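Local structure of CRISPR-associated endonuclease Cas12b (Alicyclobacillus acidoterrestris, 5U31) at residues V30-L41 with D218-M229. The protein cuts DNA with a RuvC-like nuclease, guided by a bound RNA and by recognition of a short PAM sequence, in bacterial defence against mobile genetic elements. The protein carries 3 engineered substitutions. Sequence-based numbering, arbitrary orientation.
Sequences VNAGVRYYTEWL and DRDMFQQAIERM. With SO4 (sulfate ion), chain F; nucleotides of chain C; nucleotides of chain D.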
loop_
_atom_site.group_PDB
_atom_site.type_symbol
_atom_site.label_atom_id
_atom_site.label_comp_id
_atom_site.label_asym_id
_atom_site.label_seq_id
_atom_site.Cartn_x
_atom_site.Cartn_y
_atom_site.Cartn_z
ATOM N N VAL A 30 23.852 -23.237 2.588
ATOM C CA VAL A 30 24.003 -21.797 2.413
ATOM C C VAL A 30 23.330 -21.048 3.555
ATOM O O VAL A 30 23.816 -20.004 4.003
ATOM C CB VAL A 30 23.457 -21.365 1.041
ATOM C CG1 VAL A 30 23.502 -19.858 0.910
ATOM C CG2 VAL A 30 24.280 -21.999 -0.065
ATOM N N ASN A 31 22.217 -21.575 4.062
ATOM C CA ASN A 31 21.599 -20.959 5.230
ATOM C C ASN A 31 22.476 -21.119 6.463
ATOM O O ASN A 31 22.637 -20.172 7.242
ATOM C CB ASN A 31 20.215 -21.552 5.472
ATOM C CG ASN A 31 19.177 -20.984 4.538
ATOM O OD1 ASN A 31 18.638 -19.907 4.780
ATOM N ND2 ASN A 31 18.895 -21.704 3.457
ATOM N N ALA A 32 23.055 -22.305 6.661
ATOM C CA ALA A 32 23.948 -22.492 7.799
ATOM C C ALA A 32 25.165 -21.591 7.681
ATOM O O ALA A 32 25.601 -20.990 8.670
ATOM C CB ALA A 32 24.373 -23.952 7.904
ATOM N N GLY A 33 25.714 -21.472 6.471
ATOM C CA GLY A 33 26.876 -20.623 6.277
ATOM C C GLY A 33 26.579 -19.167 6.572
ATOM O O GLY A 33 27.346 -18.489 7.257
ATOM N N VAL A 34 25.451 -18.670 6.061
ATOM C CA VAL A 34 25.073 -17.283 6.319
ATOM C C VAL A 34 24.834 -17.065 7.807
ATOM O O VAL A 34 25.255 -16.051 8.377
ATOM C CB VAL A 34 23.837 -16.897 5.484
ATOM C CG1 VAL A 34 23.310 -15.546 5.931
ATOM C CG2 VAL A 34 24.188 -16.854 4.016
ATOM N N ARG A 35 24.170 -18.018 8.465
ATOM C CA ARG A 35 23.950 -17.896 9.902
ATOM C C ARG A 35 25.272 -17.866 10.660
ATOM O O ARG A 35 25.426 -17.100 11.618
ATOM C CB ARG A 35 23.068 -19.042 10.397
ATOM C CG ARG A 35 22.615 -18.906 11.836
ATOM C CD ARG A 35 21.728 -20.074 12.232
ATOM N NE ARG A 35 21.167 -19.930 13.574
ATOM C CZ ARG A 35 19.927 -19.525 13.826
ATOM N NH1 ARG A 35 19.108 -19.222 12.826
ATOM N NH2 ARG A 35 19.499 -19.424 15.078
ATOM N N TYR A 36 26.241 -18.681 10.234
ATOM C CA TYR A 36 27.535 -18.719 10.909
ATOM C C TYR A 36 28.223 -17.359 10.854
ATOM O O TYR A 36 28.698 -16.850 11.875
ATOM C CB TYR A 36 28.425 -19.807 10.293
ATOM C CG TYR A 36 29.880 -19.679 10.671
ATOM C CD1 TYR A 36 30.816 -19.208 9.759
ATOM C CD2 TYR A 36 30.316 -19.998 11.951
ATOM C CE1 TYR A 36 32.147 -19.073 10.108
ATOM C CE2 TYR A 36 31.643 -19.864 12.309
ATOM C CZ TYR A 36 32.551 -19.402 11.384
ATOM O OH TYR A 36 33.870 -19.267 11.736
ATOM N N TYR A 37 28.276 -16.748 9.668
ATOM C CA TYR A 37 28.962 -15.468 9.531
ATOM C C TYR A 37 28.156 -14.340 10.160
ATOM O O TYR A 37 28.726 -13.418 10.757
ATOM C CB TYR A 37 29.237 -15.168 8.059
ATOM C CG TYR A 37 30.249 -16.087 7.427
ATOM C CD1 TYR A 37 31.583 -16.061 7.816
ATOM C CD2 TYR A 37 29.879 -16.967 6.423
ATOM C CE1 TYR A 37 32.520 -16.903 7.226
ATOM C CE2 TYR A 37 30.805 -17.810 5.828
ATOM C CZ TYR A 37 32.119 -17.776 6.234
ATOM O OH TYR A 37 33.025 -18.620 5.637
ATOM N N THR A 38 26.831 -14.388 10.029
ATOM C CA THR A 38 25.996 -13.377 10.663
ATOM C C THR A 38 26.159 -13.403 12.178
ATOM O O THR A 38 26.350 -12.356 12.809
ATOM C CB THR A 38 24.537 -13.581 10.262
ATOM O OG1 THR A 38 24.418 -13.440 8.842
ATOM C CG2 THR A 38 23.664 -12.553 10.926
ATOM N N GLU A 39 26.120 -14.592 12.777
ATOM C CA GLU A 39 26.355 -14.692 14.213
ATOM C C GLU A 39 27.730 -14.154 14.595
ATOM O O GLU A 39 27.875 -13.532 15.652
ATOM C CB GLU A 39 26.183 -16.143 14.656
ATOM C CG GLU A 39 26.301 -16.386 16.140
ATOM C CD GLU A 39 26.028 -17.831 16.490
ATOM O OE1 GLU A 39 25.056 -18.396 15.948
ATOM O OE2 GLU A 39 26.797 -18.407 17.286
ATOM N N TRP A 40 28.740 -14.353 13.740
ATOM C CA TRP A 40 30.058 -13.776 13.999
ATOM C C TRP A 40 29.996 -12.257 14.012
ATOM O O TRP A 40 30.541 -11.607 14.910
ATOM C CB TRP A 40 31.063 -14.252 12.950
ATOM C CG TRP A 40 32.065 -15.200 13.500
ATOM C CD1 TRP A 40 32.119 -16.543 13.295
ATOM C CD2 TRP A 40 33.153 -14.883 14.374
ATOM N NE1 TRP A 40 33.176 -17.083 13.979
ATOM C CE2 TRP A 40 33.827 -16.083 14.650
ATOM C CE3 TRP A 40 33.621 -13.699 14.948
ATOM C CZ2 TRP A 40 34.946 -16.135 15.474
ATOM C CZ3 TRP A 40 34.729 -13.752 15.761
ATOM C CH2 TRP A 40 35.378 -14.961 16.021
ATOM N N LEU A 41 29.341 -11.676 13.004
ATOM C CA LEU A 41 29.213 -10.226 12.935
ATOM C C LEU A 41 28.539 -9.667 14.183
ATOM O O LEU A 41 28.941 -8.614 14.692
ATOM C CB LEU A 41 28.435 -9.833 11.682
ATOM C CG LEU A 41 29.147 -10.068 10.351
ATOM C CD1 LEU A 41 28.201 -9.796 9.189
ATOM C CD2 LEU A 41 30.384 -9.191 10.260
ATOM N N ASP A 218 31.212 -20.214 -0.191
ATOM C CA ASP A 218 31.508 -19.364 0.962
ATOM C C ASP A 218 31.394 -17.885 0.612
ATOM O O ASP A 218 30.984 -17.070 1.448
ATOM C CB ASP A 218 32.910 -19.649 1.497
ATOM C CG ASP A 218 33.144 -21.106 1.780
ATOM O OD1 ASP A 218 33.844 -21.763 0.981
ATOM O OD2 ASP A 218 32.635 -21.595 2.806
ATOM N N ARG A 219 31.784 -17.513 -0.606
ATOM C CA ARG A 219 31.737 -16.107 -0.980
ATOM C C ARG A 219 30.303 -15.622 -1.123
ATOM O O ARG A 219 30.009 -14.461 -0.815
ATOM C CB ARG A 219 32.532 -15.887 -2.263
ATOM C CG ARG A 219 34.018 -16.127 -2.063
ATOM C CD ARG A 219 34.864 -15.268 -2.977
ATOM N NE ARG A 219 36.125 -14.885 -2.347
ATOM C CZ ARG A 219 37.192 -15.671 -2.277
ATOM N NH1 ARG A 219 37.153 -16.891 -2.796
ATOM N NH2 ARG A 219 38.299 -15.244 -1.690
ATOM N N ASP A 220 29.400 -16.499 -1.569
ATOM C CA ASP A 220 27.975 -16.185 -1.556
ATOM C C ASP A 220 27.463 -16.037 -0.128
ATOM O O ASP A 220 26.826 -15.034 0.217
ATOM C CB ASP A 220 27.206 -17.276 -2.303
ATOM C CG ASP A 220 25.701 -17.070 -2.276
ATOM O OD1 ASP A 220 25.244 -15.926 -2.059
ATOM O OD2 ASP A 220 24.970 -18.065 -2.476
HETATM N N MSE A 221 27.743 -17.020 0.718
HETATM C CA MSE A 221 27.315 -16.980 2.108
HETATM C C MSE A 221 27.755 -15.712 2.826
HETATM O O MSE A 221 26.988 -15.130 3.583
HETATM C CB MSE A 221 27.856 -18.189 2.851
HETATM C CG MSE A 221 27.352 -19.496 2.328
HETATM SE SE MSE A 221 28.500 -20.912 2.963
HETATM C CE MSE A 221 27.624 -22.424 2.111
ATOM N N PHE A 222 28.994 -15.286 2.584
ATOM C CA PHE A 222 29.528 -14.151 3.325
ATOM C C PHE A 222 28.884 -12.844 2.881
ATOM O O PHE A 222 28.549 -11.999 3.721
ATOM C CB PHE A 222 31.043 -14.091 3.168
ATOM C CG PHE A 222 31.709 -13.159 4.129
ATOM C CD1 PHE A 222 31.682 -13.409 5.491
ATOM C CD2 PHE A 222 32.365 -12.033 3.672
ATOM C CE1 PHE A 222 32.292 -12.553 6.378
ATOM C CE2 PHE A 222 32.981 -11.169 4.557
ATOM C CZ PHE A 222 32.945 -11.431 5.910
ATOM N N GLN A 223 28.693 -12.655 1.571
ATOM C CA GLN A 223 28.030 -11.440 1.109
ATOM C C GLN A 223 26.624 -11.324 1.680
ATOM O O GLN A 223 26.216 -10.246 2.127
ATOM C CB GLN A 223 27.978 -11.396 -0.416
ATOM C CG GLN A 223 27.289 -10.146 -0.928
ATOM C CD GLN A 223 27.244 -10.054 -2.434
ATOM O OE1 GLN A 223 28.006 -10.722 -3.137
ATOM N NE2 GLN A 223 26.336 -9.224 -2.943
ATOM N N GLN A 224 25.869 -12.423 1.688
ATOM C CA GLN A 224 24.496 -12.366 2.171
ATOM C C GLN A 224 24.426 -12.104 3.668
ATOM O O GLN A 224 23.380 -11.664 4.160
ATOM C CB GLN A 224 23.759 -13.655 1.809
ATOM C CG GLN A 224 23.469 -13.766 0.318
ATOM C CD GLN A 224 22.492 -14.871 -0.022
ATOM O OE1 GLN A 224 21.302 -14.780 0.280
ATOM N NE2 GLN A 224 22.987 -15.921 -0.666
ATOM N N ALA A 225 25.516 -12.352 4.394
ATOM C CA ALA A 225 25.575 -12.001 5.806
ATOM C C ALA A 225 25.864 -10.519 5.990
ATOM O O ALA A 225 25.294 -9.874 6.878
ATOM C CB ALA A 225 26.634 -12.846 6.510
ATOM N N ILE A 226 26.754 -9.972 5.163
ATOM C CA ILE A 226 27.015 -8.539 5.174
ATOM C C ILE A 226 25.748 -7.766 4.829
ATOM O O ILE A 226 25.416 -6.765 5.477
ATOM C CB ILE A 226 28.164 -8.211 4.204
ATOM C CG1 ILE A 226 29.448 -8.932 4.621
ATOM C CG2 ILE A 226 28.404 -6.726 4.153
ATOM C CD1 ILE A 226 30.071 -8.401 5.892
ATOM N N GLU A 227 25.012 -8.229 3.815
ATOM C CA GLU A 227 23.812 -7.530 3.366
ATOM C C GLU A 227 22.807 -7.363 4.496
ATOM O O GLU A 227 22.395 -6.243 4.823
ATOM C CB GLU A 227 23.174 -8.286 2.207
ATOM C CG GLU A 227 24.025 -8.362 0.986
ATOM C CD GLU A 227 23.462 -9.340 -0.002
ATOM O OE1 GLU A 227 24.167 -9.703 -0.968
ATOM O OE2 GLU A 227 22.299 -9.745 0.194
ATOM N N ARG A 228 22.386 -8.475 5.100
ATOM C CA ARG A 228 21.370 -8.400 6.139
ATOM C C ARG A 228 21.874 -7.625 7.343
ATOM O O ARG A 228 21.081 -7.005 8.061
ATOM C CB ARG A 228 20.933 -9.807 6.541
ATOM C CG ARG A 228 21.988 -10.594 7.267
ATOM C CD ARG A 228 21.573 -12.035 7.453
ATOM N NE ARG A 228 20.347 -12.171 8.232
ATOM C CZ ARG A 228 19.224 -12.712 7.772
ATOM N NH1 ARG A 228 19.167 -13.180 6.533
ATOM N NH2 ARG A 228 18.159 -12.794 8.555
HETATM N N MSE A 229 23.183 -7.625 7.563
HETATM C CA MSE A 229 23.772 -6.946 8.701
HETATM C C MSE A 229 23.842 -5.443 8.469
HETATM O O MSE A 229 23.832 -4.648 9.410
HETATM C CB MSE A 229 25.163 -7.503 8.971
HETATM C CG MSE A 229 25.554 -7.435 10.419
HETATM SE SE MSE A 229 24.270 -8.388 11.516
HETATM C CE MSE A 229 25.112 -8.062 13.239
HETATM S S SO4 F . 34.427 -20.444 15.638
HETATM O O1 SO4 F . 33.206 -19.847 16.172
HETATM O O2 SO4 F . 35.408 -20.535 16.717
HETATM O O3 SO4 F . 34.126 -21.774 15.115
HETATM O O4 SO4 F . 34.979 -19.619 14.567
ATOM P P DT C 19 23.854 -3.471 -1.169
ATOM O OP1 DT C 19 25.323 -3.584 -1.120
ATOM O OP2 DT C 19 23.262 -2.217 -1.690
ATOM O "O5'" DT C 19 23.143 -4.662 -1.987
ATOM C "C5'" DT C 19 23.540 -5.997 -1.774
ATOM C "C4'" DT C 19 22.470 -6.999 -2.203
ATOM O "O4'" DT C 19 21.148 -6.545 -1.856
ATOM C "C3'" DT C 19 22.353 -7.272 -3.682
ATOM O "O3'" DT C 19 23.431 -8.087 -4.124
ATOM C "C2'" DT C 19 21.030 -8.030 -3.712
ATOM C "C1'" DT C 19 20.218 -7.291 -2.633
ATOM N N1 DT C 19 19.210 -6.365 -3.209
ATOM C C2 DT C 19 18.020 -6.872 -3.675
ATOM O O2 DT C 19 17.730 -8.057 -3.625
ATOM N N3 DT C 19 17.168 -5.937 -4.197
ATOM C C4 DT C 19 17.384 -4.579 -4.302
ATOM O O4 DT C 19 16.556 -3.822 -4.789
ATOM C C5 DT C 19 18.653 -4.113 -3.802
ATOM C C7 DT C 19 19.001 -2.658 -3.864
ATOM C C6 DT C 19 19.498 -5.019 -3.291
ATOM P P DG D 5 40.503 -18.431 -3.018
ATOM O OP1 DG D 5 40.916 -19.092 -1.759
ATOM O OP2 DG D 5 39.115 -17.949 -3.182
ATOM O "O5'" DG D 5 41.450 -17.176 -3.221
ATOM C "C5'" DG D 5 42.826 -17.309 -3.036
ATOM C "C4'" DG D 5 43.514 -16.015 -3.377
ATOM O "O4'" DG D 5 43.087 -15.579 -4.691
ATOM C "C3'" DG D 5 43.217 -14.862 -2.432
ATOM O "O3'" DG D 5 44.398 -14.128 -2.247
ATOM C "C2'" DG D 5 42.158 -14.057 -3.189
ATOM C "C1'" DG D 5 42.591 -14.265 -4.629
ATOM N N9 DG D 5 41.504 -14.153 -5.601
ATOM C C8 DG D 5 40.257 -14.717 -5.517
ATOM N N7 DG D 5 39.498 -14.454 -6.544
ATOM C C5 DG D 5 40.296 -13.676 -7.368
ATOM C C6 DG D 5 40.011 -13.096 -8.626
ATOM O O6 DG D 5 38.960 -13.161 -9.287
ATOM N N1 DG D 5 41.097 -12.381 -9.118
ATOM C C2 DG D 5 42.303 -12.245 -8.480
ATOM N N2 DG D 5 43.231 -11.515 -9.114
ATOM N N3 DG D 5 42.581 -12.783 -7.302
ATOM C C4 DG D 5 41.533 -13.482 -6.806
#
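Selenomethionine Met221 reaches from helix 216-257 across the bare backbone of Gly33, its SE 3.7 Å from the glycine CA. With CG beside its own backbone N (chi1 -63°) and the chain extended beyond, its methyl group ends over the backbone of Val30, CE lying 3.7 Å from Val30 CA. Val34 returns the packing, resting CG2 against both the Met221 carbonyl oxygen and Gln224 CB while CG1 turns to Ala225 and Arg228 CD. Next along helix 17-45, Tyr37 receives the edge of Phe222 in a T-shaped stack, planes 81° apart and centroids separated by 5.1 Å; Tyr36 covers the opposite face of the tyrosine ring. Ala225 CB fits among Val34, Tyr37, Thr38 and Leu41. Thr38 OG1 donates a hydrogen bond back to Val34 O (2.8 Å) from above the carbonyl plane, leaving its hydroxyl satisfied within its own helix beside the Ala225 methyl. Leu41 CD1 closes the row against Ile226 CD1 and Met229 CG. On a side of helix 216-257 away from helix 17-45, Gln223 and Glu227 meet the bound DNA. No hydrogen bond joins the two segments; Val34, Tyr37, Met221 and Ala225 interlock as knobs-into-holes at a crossing of -50°, helix-to-helix packing within the REC1 domain beside helix 118-130, which carries the PAM-binding residues 119-123.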